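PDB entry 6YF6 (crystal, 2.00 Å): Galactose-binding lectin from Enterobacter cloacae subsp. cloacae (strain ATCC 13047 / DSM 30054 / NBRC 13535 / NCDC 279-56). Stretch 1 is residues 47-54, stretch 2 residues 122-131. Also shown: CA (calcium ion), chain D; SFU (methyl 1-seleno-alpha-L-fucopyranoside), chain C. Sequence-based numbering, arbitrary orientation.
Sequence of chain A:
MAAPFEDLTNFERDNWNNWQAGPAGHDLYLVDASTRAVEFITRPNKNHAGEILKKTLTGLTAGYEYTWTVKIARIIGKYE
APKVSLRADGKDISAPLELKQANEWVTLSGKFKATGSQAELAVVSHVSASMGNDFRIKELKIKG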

ATOM      1  N   ASN A  47      -0.494 -30.361   0.110  1.00 28.59           N
ATOM      2  CA  ASN A  47       0.885 -29.894   0.004  1.00 28.59           C
ATOM      3  C   ASN A  47       0.867 -28.451  -0.493  1.00 27.05           C
ATOM      4  O   ASN A  47       0.503 -28.187  -1.643  1.00 29.41           O
ATOM      5  N   HIS A  48       1.256 -27.515   0.375  1.00 25.39           N
ATOM      6  CA  HIS A  48       1.216 -26.090   0.067  1.00 23.32           C
ATOM      7  C   HIS A  48       2.576 -25.528  -0.334  1.00 23.44           C
ATOM      8  O   HIS A  48       2.762 -24.306  -0.328  1.00 21.62           O
ATOM      9  N   ALA A  49       3.523 -26.387  -0.694  1.00 27.04           N
ATOM     10  CA  ALA A  49       4.806 -25.959  -1.234  1.00 28.04           C
ATOM     11  C   ALA A  49       4.773 -26.077  -2.751  1.00 27.17           C
ATOM     12  O   ALA A  49       4.314 -27.092  -3.291  1.00 25.02           O
ATOM     13  N   GLY A  50       5.264 -25.045  -3.430  1.00 26.78           N
ATOM     14  CA  GLY A  50       5.277 -24.969  -4.870  1.00 26.43           C
ATOM     15  C   GLY A  50       4.764 -23.621  -5.325  1.00 25.79           C
ATOM     16  O   GLY A  50       4.756 -22.647  -4.564  1.00 26.53           O
ATOM     17  N   GLU A  51       4.326 -23.562  -6.578  1.00 25.38           N
ATOM     18  CA  GLU A  51       3.813 -22.320  -7.147  1.00 25.69           C
ATOM     19  C   GLU A  51       2.360 -22.136  -6.719  1.00 25.81           C
ATOM     20  O   GLU A  51       1.498 -22.958  -7.048  1.00 28.08           O
ATOM     21  N   ILE A  52       2.097 -21.064  -5.967  1.00 24.58           N
ATOM     22  CA  ILE A  52       0.778 -20.832  -5.386  1.00 23.76           C
ATOM     23  C   ILE A  52      -0.047 -19.804  -6.156  1.00 23.62           C
ATOM     24  O   ILE A  52      -1.283 -19.799  -6.027  1.00 24.78           O
ATOM     25  N   LEU A  53       0.590 -18.916  -6.915  1.00 22.15           N
ATOM     26  CA  LEU A  53      -0.099 -17.962  -7.771  1.00 25.08           C
ATOM     27  C   LEU A  53       0.688 -17.846  -9.067  1.00 24.87           C
ATOM     28  O   LEU A  53       1.918 -17.766  -9.038  1.00 26.42           O
ATOM     29  N   LYS A  54      -0.012 -17.815 -10.198  1.00 25.72           N
ATOM     30  CA  LYS A  54       0.653 -17.804 -11.494  1.00 25.58           C
ATOM     31  C   LYS A  54      -0.006 -16.792 -12.418  1.00 25.87           C
ATOM     32  O   LYS A  54      -1.218 -16.567 -12.361  1.00 25.24           O
ATOM     33  N   ALA A 122       5.481 -16.641 -11.151  1.00 27.53           N
ATOM     34  CA  ALA A 122       4.895 -17.500 -10.136  1.00 28.11           C
ATOM     35  C   ALA A 122       5.366 -17.042  -8.766  1.00 25.78           C
ATOM     36  O   ALA A 122       6.545 -16.730  -8.580  1.00 26.31           O
ATOM     37  N   VAL A 123       4.427 -16.979  -7.825  1.00 24.32           N
ATOM     38  CA  VAL A 123       4.743 -16.847  -6.408  1.00 23.12           C
ATOM     39  C   VAL A 123       4.914 -18.253  -5.848  1.00 23.57           C
ATOM     40  O   VAL A 123       4.102 -19.144  -6.128  1.00 25.27           O
ATOM     41  N   VAL A 124       5.970 -18.459  -5.066  1.00 26.01           N
ATOM     42  CA  VAL A 124       6.409 -19.791  -4.667  1.00 27.97           C
ATOM     43  C   VAL A 124       6.403 -19.885  -3.148  1.00 26.34           C
ATOM     44  O   VAL A 124       6.996 -19.042  -2.466  1.00 28.08           O
ATOM     45  N   SER A 125       5.734 -20.914  -2.627  1.00 24.03           N
ATOM     46  CA  SER A 125       5.775 -21.255  -1.212  1.00 22.78           C
ATOM     47  C   SER A 125       6.779 -22.373  -0.971  1.00 23.96           C
ATOM     48  O   SER A 125       6.822 -23.354  -1.719  1.00 26.51           O
ATOM     49  N   HIS A 126       7.574 -22.229   0.088  1.00 26.07           N
ATOM     50  CA  HIS A 126       8.572 -23.224   0.460  1.00 28.68           C
ATOM     51  C   HIS A 126       8.161 -24.024   1.688  1.00 28.33           C
ATOM     52  O   HIS A 126       8.965 -24.807   2.205  1.00 30.84           O
ATOM     53  N   VAL A 127       6.928 -23.856   2.155  1.00 27.06           N
ATOM     54  CA  VAL A 127       6.404 -24.573   3.311  1.00 27.54           C
ATOM     55  C   VAL A 127       5.198 -25.376   2.845  1.00 26.93           C
ATOM     56  O   VAL A 127       4.192 -24.799   2.412  1.00 25.72           O
ATOM     57  N   SER A 128       5.303 -26.703   2.919  1.00 29.20           N
ATOM     58  CA  SER A 128       4.190 -27.567   2.550  1.00 29.80           C
ATOM     59  C   SER A 128       3.169 -27.726   3.670  1.00 30.00           C
ATOM     60  O   SER A 128       2.054 -28.191   3.410  1.00 29.87           O
ATOM     61  N   ALA A 129       3.516 -27.329   4.891  1.00 31.13           N
ATOM     62  CA  ALA A 129       2.697 -27.642   6.052  1.00 30.69           C
ATOM     63  C   ALA A 129       1.337 -26.960   5.980  1.00 26.88           C
ATOM     64  O   ALA A 129       1.168 -25.913   5.349  1.00 23.29           O
ATOM     65  N   SER A 130       0.356 -27.577   6.637  1.00 26.70           N
ATOM     66  CA  SER A 130      -0.954 -26.975   6.840  1.00 24.91           C
ATOM     67  C   SER A 130      -1.109 -26.373   8.230  1.00 23.24           C
ATOM     68  O   SER A 130      -1.869 -25.412   8.396  1.00 22.78           O
ATOM     69  N   MET A 131      -0.405 -26.919   9.222  1.00 25.41           N
ATOM     70  CA  MET A 131      -0.389 -26.361  10.570  1.00 28.00           C
ATOM     71  C   MET A 131       0.269 -24.988  10.526  1.00 27.22           C
ATOM     72  O   MET A 131       1.490 -24.883  10.377  1.00 29.02           O
TER

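The bridged residues pair antiparallel; the axes of strands 50-52 and 122-125 come within 4.4 Å, with 125° between their N-to-C directions, and together the two stretches bury 621 Å². The backbone contact starts with a hydrogen bond at His 48 and becomes a ladder from Gly 50 on.

Asn 47 has a CA-to-CB bond directed away from stretch 2, yet its t rotamer (chi1 -167°) brings the amide end back. Asn 47 OD1 lies 3.3 Å from Ser 128 CB, and the same Asn 47 OD1 accepts a hydrogen bond from Ala 49 N at 3.0 Å (155° at the hydrogen), which ties the side chain to its own loop.

His 48 is buried and held by two polar contacts of its backbone: His 48 N donates to Ser 128 O at 3.2 Å with a nearly linear 170° angle, and Ser 125 OG donates to His 48 O at 2.8 Å. The t rotamer of Ser 125 (chi1 167°) places this hydroxyl so that Ser 125 OG also accepts from Val 127 N at 3.3 Å, bridging the two stretches while also linking Ser 125 to Val 127 within stretch 2. His 48 O also lies 3.1 Å from Val 127 O, but both are acceptors, so no bond links them. The CA-to-CB bond of His 48 points sideways and chi1 is m (-50°); Ser 128 O and Ser 130 CB lie at the edge of the imidazole, the latter 3.9 Å from His 48 NE2, a nitrogen satisfied elsewhere in the structure.

Ala 49 adds a small apolar surface, its CB 3.8 Å from Ser 128 CB. Gly 50 pairs with Ser 125 through two hydrogen bonds, Gly 50 N to Ser 125 O at 2.9 Å and Ser 125 N to Gly 50 O at 2.8 Å. Its phi/psi of 133/-159 would jam a CB against the preceding carbonyl oxygen, so the local backbone itself calls for glycine.

Glu 51 shares a sheet face with Val 124, Ala 122 and Lys 54. Its m, t side chain runs along that face, with Glu 51 CG 4.2 Å from Val 124 CG2 and Glu 51 CD 3.5 Å from Ala 122 CB. A long salt bridge, Lys 54 NZ to Glu 51 OE1 at 3.8 Å, joins the two charged residues.

A register shift of one between Glu 51 and Leu 53 marks a beta bulge. Within it, Ile 52 N donates to Val 123 O at 2.8 Å, while the CA-to-CB bond of Ile 52 points sideways, and its p, t rotamer (64°, 179°) leaves Ile 52 CD1 3.8 Å from Val 123 CG1 and Ile 52 CG2 3.7 Å from Ser 125 CB. Leu 53 resumes the ladder: Val 123 N donates to Leu 53 O at 2.9 Å, and Leu 53 CB meets Val 123 CB at 4.1 Å on their common face. Its chi1 of -94° lies between wells. Lys 54 rests its CG 4.0 Å from Ala 122 CB before its end leads away.

The bound groups adjoin stretch 2: Ser 130 O binds the calcium ion CA at 2.4 Å, as do SFU O3 at 2.5 Å and SFU O4 at 2.4 Å, and Met 131 SD approaches SFU C1 at 3.8 Å.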

ATOM      1  CB  ASN A  47       1.692 -30.803  -0.919  1.00 29.08           C
ATOM      2  CG  ASN A  47       3.186 -30.547  -0.824  1.00 30.29           C
ATOM      3  OD1 ASN A  47       3.640 -29.419  -0.995  1.00 30.92           O
ATOM      4  ND2 ASN A  47       3.954 -31.593  -0.543  1.00 30.72           N
ATOM      5  CB  HIS A  48       0.649 -25.332   1.264  1.00 23.49           C
ATOM      6  CG  HIS A  48      -0.628 -25.917   1.775  1.00 24.55           C
ATOM      7  ND1 HIS A  48      -1.832 -25.742   1.130  1.00 22.62           N
ATOM      8  CD2 HIS A  48      -0.882 -26.713   2.840  1.00 24.10           C
ATOM      9  CE1 HIS A  48      -2.777 -26.386   1.787  1.00 23.89           C
ATOM     10  NE2 HIS A  48      -2.229 -26.981   2.831  1.00 24.21           N
ATOM     11  CB  ALA A  49       5.954 -26.791  -0.664  1.00 30.16           C
ATOM     12  CB  GLU A  51       3.964 -22.341  -8.668  1.00 26.33           C
ATOM     13  CG  GLU A  51       5.422 -22.524  -9.109  1.00 27.48           C
ATOM     14  CD  GLU A  51       5.632 -22.452 -10.613  1.00 30.12           C
ATOM     15  OE1 GLU A  51       4.644 -22.471 -11.374  1.00 31.28           O
ATOM     16  OE2 GLU A  51       6.805 -22.374 -11.036  1.00 31.39           O
ATOM     17  CB  ILE A  52       0.908 -20.392  -3.912  1.00 24.75           C
ATOM     18  CG1 ILE A  52       1.633 -19.045  -3.823  1.00 27.34           C
ATOM     19  CG2 ILE A  52       1.649 -21.451  -3.106  1.00 23.68           C
ATOM     20  CD1 ILE A  52       1.789 -18.515  -2.414  1.00 28.23           C
ATOM     21  CB  LEU A  53      -0.208 -16.577  -7.122  1.00 28.39           C
ATOM     22  CG  LEU A  53      -1.447 -16.165  -6.328  1.00 31.57           C
ATOM     23  CD1 LEU A  53      -1.319 -14.673  -5.995  1.00 31.64           C
ATOM     24  CD2 LEU A  53      -2.748 -16.454  -7.063  1.00 34.67           C
ATOM     25  CB  LYS A  54       0.635 -19.200 -12.136  1.00 29.89           C
ATOM     26  CG  LYS A  54       1.608 -20.177 -11.493  1.00 37.60           C
ATOM     27  CD  LYS A  54       1.411 -21.594 -12.010  1.00 48.55           C
ATOM     28  CE  LYS A  54       2.120 -21.814 -13.336  1.00 58.48           C
ATOM     29  NZ  LYS A  54       1.858 -23.179 -13.873  1.00 64.53           N
ATOM     30  CB  ALA A 122       5.268 -18.969 -10.363  1.00 29.40           C
ATOM     31  CB  VAL A 123       3.641 -16.077  -5.666  1.00 23.32           C
ATOM     32  CG1 VAL A 123       3.985 -15.936  -4.194  1.00 25.99           C
ATOM     33  CG2 VAL A 123       3.435 -14.707  -6.299  1.00 22.27           C
ATOM     34  CB  VAL A 124       7.812 -20.107  -5.222  1.00 27.91           C
ATOM     35  CG1 VAL A 124       8.276 -21.478  -4.752  1.00 27.59           C
ATOM     36  CG2 VAL A 124       7.814 -20.028  -6.744  1.00 28.74           C
ATOM     37  CB  SER A 125       4.403 -21.703  -0.707  1.00 22.02           C
ATOM     38  OG  SER A 125       4.524 -22.310   0.569  1.00 23.54           O
ATOM     39  CB  HIS A 126       9.921 -22.543   0.693  1.00 30.95           C
ATOM     40  CG  HIS A 126      10.414 -21.774  -0.492  1.00 27.36           C
ATOM     41  ND1 HIS A 126      11.463 -22.206  -1.276  1.00 31.56           N
ATOM     42  CD2 HIS A 126       9.993 -20.609  -1.037  1.00 26.84           C
ATOM     43  CE1 HIS A 126      11.671 -21.337  -2.248  1.00 28.80           C
ATOM     44  NE2 HIS A 126      10.792 -20.357  -2.126  1.00 27.90           N
ATOM     45  CB  VAL A 127       6.026 -23.613   4.451  1.00 27.72           C
ATOM     46  CG1 VAL A 127       5.427 -24.372   5.629  1.00 26.01           C
ATOM     47  CG2 VAL A 127       7.247 -22.814   4.894  1.00 29.87           C
ATOM     48  CB  SER A 128       4.709 -28.949   2.141  1.00 31.98           C
ATOM     49  OG  SER A 128       5.341 -29.603   3.230  1.00 32.76           O
ATOM     50  CB  ALA A 129       3.414 -27.212   7.333  1.00 32.00           C
ATOM     51  CB  SER A 130      -2.053 -28.017   6.617  1.00 25.57           C
ATOM     52  OG  SER A 130      -2.039 -28.986   7.646  1.00 29.52           O
ATOM     53  CB  MET A 131       0.361 -27.292  11.518  1.00 33.28           C
ATOM     54  CG  MET A 131      -0.384 -28.572  11.858  1.00 40.23           C
ATOM     55  SD  MET A 131      -1.823 -28.280  12.910  1.00 42.30           S
ATOM     56  CE  MET A 131      -1.048 -27.842  14.464  1.00 43.76           C
TER
HETATM   57 CA    CA D 302      -3.071 -23.468   7.554  1.00 21.95          CA
HETATM   58  C1  SFU C 301      -4.400 -25.638  11.838  1.00 34.30           C
HETATM   59  C2  SFU C 301      -4.676 -25.553  10.337  1.00 21.73           C
HETATM   60  C3  SFU C 301      -5.293 -24.201   9.920  1.00 23.73           C
HETATM   61  C4  SFU C 301      -4.412 -23.085  10.468  1.00 27.29           C
HETATM   62  C5  SFU C 301      -4.331 -23.244  11.985  1.00 30.56           C
HETATM   63  C6  SFU C 301      -3.438 -22.153  12.559  1.00 34.79           C
HETATM   64  O2  SFU C 301      -5.551 -26.605   9.971  1.00 19.34           O
HETATM   65  O3  SFU C 301      -5.267 -24.092   8.507  1.00 26.16           O
HETATM   66  O4  SFU C 301      -3.088 -23.167   9.964  1.00 23.36           O
HETATM   67  O5  SFU C 301      -3.748 -24.511  12.359  1.00 24.56           O
HETATM   68  CM  SFU C 301      -5.529 -25.845  14.630  1.00 45.17           C
HETATM   69 SE   SFU C 301      -6.142 -25.914  12.813  1.00 44.71          SE